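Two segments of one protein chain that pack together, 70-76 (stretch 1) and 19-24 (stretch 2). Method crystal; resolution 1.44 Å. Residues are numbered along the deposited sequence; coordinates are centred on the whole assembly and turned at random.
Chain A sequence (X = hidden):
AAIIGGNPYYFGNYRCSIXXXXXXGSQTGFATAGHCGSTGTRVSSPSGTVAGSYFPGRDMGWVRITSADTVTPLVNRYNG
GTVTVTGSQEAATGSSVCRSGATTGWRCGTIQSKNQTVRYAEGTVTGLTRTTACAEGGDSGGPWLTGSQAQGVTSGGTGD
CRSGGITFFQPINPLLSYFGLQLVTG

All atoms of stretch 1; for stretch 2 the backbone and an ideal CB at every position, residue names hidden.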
# COMPACT_ATOMS: atom_id res chain seq x y z
N THR A 70 9.61 -14.17 3.10
CA THR A 70 8.85 -14.90 2.09
C THR A 70 7.55 -14.20 1.70
O THR A 70 6.75 -13.84 2.57
CB THR A 70 8.52 -16.35 2.56
OG1 THR A 70 9.72 -17.01 2.99
CG2 THR A 70 7.88 -17.17 1.43
N VAL A 71 7.33 -14.05 0.40
CA VAL A 71 6.09 -13.46 -0.12
C VAL A 71 4.87 -14.38 0.10
O VAL A 71 4.97 -15.61 0.03
CB VAL A 71 6.23 -13.05 -1.60
CG1 VAL A 71 7.23 -11.90 -1.74
CG2 VAL A 71 6.59 -14.25 -2.50
N THR A 72 3.74 -13.75 0.40
CA THR A 72 2.46 -14.43 0.53
C THR A 72 1.39 -13.61 -0.20
O THR A 72 1.55 -12.39 -0.39
CB THR A 72 2.02 -14.62 2.02
OG1 THR A 72 1.49 -13.38 2.53
CG2 THR A 72 3.18 -15.13 2.91
N PRO A 73 0.28 -14.26 -0.61
CA PRO A 73 -0.83 -13.48 -1.15
C PRO A 73 -1.77 -12.97 -0.06
O PRO A 73 -2.98 -12.88 -0.27
CB PRO A 73 -1.55 -14.50 -2.02
CG PRO A 73 -1.37 -15.78 -1.30
CD PRO A 73 0.02 -15.72 -0.68
N LEU A 74 -1.22 -12.64 1.11
CA LEU A 74 -2.04 -12.38 2.28
C LEU A 74 -2.05 -10.92 2.68
O LEU A 74 -1.06 -10.20 2.48
CB LEU A 74 -1.54 -13.20 3.46
CG LEU A 74 -1.67 -14.71 3.27
CD1 LEU A 74 -1.07 -15.43 4.46
CD2 LEU A 74 -3.14 -15.11 3.05
N VAL A 75 -3.18 -10.50 3.25
CA VAL A 75 -3.31 -9.19 3.90
C VAL A 75 -3.82 -9.42 5.33
O VAL A 75 -4.68 -10.28 5.56
CB VAL A 75 -4.27 -8.26 3.11
CG1 VAL A 75 -4.67 -7.03 3.96
CG2 VAL A 75 -3.63 -7.82 1.78
N ASN A 76 -3.28 -8.66 6.28
CA ASN A 76 -3.68 -8.77 7.68
C ASN A 76 -5.06 -8.13 7.88
O ASN A 76 -5.28 -6.96 7.52
CB ASN A 76 -2.62 -8.12 8.56
CG ASN A 76 -2.77 -8.47 10.03
OD1 ASN A 76 -3.83 -8.89 10.49
ND2 ASN A 76 -1.69 -8.27 10.78
N UNK A 19 2.40 -3.04 1.48
CA UNK A 19 1.24 -3.09 0.61
C UNK A 19 0.85 -4.50 0.21
O UNK A 19 0.02 -5.11 0.85
CB UNK A 19 1.50 -2.26 -0.65
N UNK A 20 1.45 -5.00 -0.88
CA UNK A 20 1.16 -6.33 -1.42
C UNK A 20 2.47 -7.01 -1.81
O UNK A 20 3.32 -6.38 -2.43
CB UNK A 20 0.22 -6.24 -2.62
N UNK A 21 2.62 -8.28 -1.48
CA UNK A 21 3.73 -9.06 -2.05
C UNK A 21 3.71 -9.00 -3.57
O UNK A 21 2.63 -9.09 -4.20
CB UNK A 21 3.66 -10.52 -1.58
N UNK A 22 4.90 -8.87 -4.17
CA UNK A 22 5.07 -8.86 -5.63
C UNK A 22 6.28 -9.70 -6.04
O UNK A 22 7.13 -10.02 -5.21
CB UNK A 22 5.23 -7.43 -6.14
N UNK A 23 6.33 -10.04 -7.32
CA UNK A 23 7.52 -10.63 -7.94
C UNK A 23 7.96 -9.77 -9.11
O UNK A 23 7.14 -9.11 -9.75
CB UNK A 23 7.25 -12.06 -8.40
N UNK A 24 9.26 -9.79 -9.40
CA UNK A 24 9.80 -9.22 -10.62
C UNK A 24 10.77 -10.25 -11.14
O UNK A 24 11.88 -10.39 -10.62
CB UNK A 24 10.46 -7.86 -10.39

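Position 19 has phi/psi of -79/-88. The psi value lies outside the usual strand and helix basins, where residues with a CB are uncommon, although the negative phi does not exclude them. The ideal CB points away from stretch 1 and finds none of its atoms within 5.5 Å, so this contact sets no demand. The backbone gives a mild hint of glycine, and the deposited residue is Gly19.

Position 20 has extended angles, -137/137, and a CA-to-CB bond directed sideways. Its ideal CB also has nothing of stretch 1 within 5.5 Å, so a small side chain would leave the contact untouched. What stretch 1 offers at longer range is apolar: the CG2 methyl of Val75. A long aliphatic or aromatic side chain could approach it, and the visible atoms do not choose between them. The deposited residue is Phe20, with chi1 at -65° (m) and chi2 at 98°. The end of its side chain comes nearer than its CB, placing CE2 4.1 Å from Val75 CG2, an apolar contact in which the methyl lies oblique to the ring.

Position 21 is the most constrained. Its CA is 5.4 Å from the CA of Val71, and CA-to-CB points toward stretch 1. The ideal CB lies 3.1 Å from Thr72 O, which is tight, and 3.6 Å from Val71 CB. Little room remains next to an exposed carbonyl acceptor, so a small residue is favoured: alanine would be compact, while serine or perhaps cysteine could add a donor. The deposited residue is Ser21, in the m rotamer (chi1 -68°). Its OG donates a hydrogen bond to Thr72 O at 2.9 Å and packs 3.5 Å from Val71 CA. The backbone contributes too: a water accepts from Ser21 N at 3.0 Å and lies 3.3 Å from Thr72 O and 3.0 Å from Leu74 O, filling the gap between the two stretches.

At position 22 the CB turns away, as expected from alternation along a strand, and stretch 1 has nothing within 5.5 Å of it. The angles, -137/164, suit beta-branched residues, but many others would fit. The deposited residue is Val22, whose CG2 stays 6.5 Å from Val71 CG1; its backbone O is the part that makes contact, 3.9 Å from Val71 CG1.

Position 23 points sideways, and its ideal CB has no neighbour from stretch 1 within 5.5 Å. Only a long side chain could reach back to Val71, and no charged group of stretch 1 calls for a particular sign; lysine, arginine, glutamine or methionine would all be reasonable. The deposited residue is Arg23. With chi1 m and chi2 and chi3 both t, its extended chain brings NH2 to 3.9 Å from Val71 CG2, and this methyl sits over one face of the guanidinium, a packing contact that needs no polar partner.

Position 24 is out of reach, so stretch 1 gives no basis for choosing. The CB of the deposited Gln24 is 10.1 Å from Val71 CG1, and the NE2 of Gln24 is hydrogen-bonded elsewhere in the structure.

Stretch 2, residues 19-24: GFSVRQ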
# COMPACT_ATOMS: atom_id res chain seq x y z
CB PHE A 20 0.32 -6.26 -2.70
CG PHE A 20 -1.08 -5.69 -2.53
CD1 PHE A 20 -1.35 -4.35 -2.82
CD2 PHE A 20 -2.12 -6.49 -2.09
CE1 PHE A 20 -2.66 -3.83 -2.66
CE2 PHE A 20 -3.41 -5.98 -1.92
CZ PHE A 20 -3.68 -4.66 -2.22
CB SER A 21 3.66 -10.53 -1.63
OG SER A 21 3.91 -10.69 -0.24
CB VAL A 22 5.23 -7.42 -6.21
CG1 VAL A 22 3.96 -6.58 -6.02
CG2 VAL A 22 6.47 -6.71 -5.65
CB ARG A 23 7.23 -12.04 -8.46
CG ARG A 23 6.78 -13.03 -7.42
CD ARG A 23 6.41 -14.35 -8.08
NE ARG A 23 5.86 -15.29 -7.10
CZ ARG A 23 6.57 -15.96 -6.21
NH1 ARG A 23 7.90 -15.83 -6.15
NH2 ARG A 23 5.96 -16.79 -5.36
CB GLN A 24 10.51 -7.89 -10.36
CG GLN A 24 10.95 -7.17 -11.66
CD GLN A 24 11.66 -5.86 -11.38
OE1 GLN A 24 12.81 -5.84 -10.95
NE2 GLN A 24 10.97 -4.75 -11.64
O HOH W 1 0.19 -9.43 -0.19
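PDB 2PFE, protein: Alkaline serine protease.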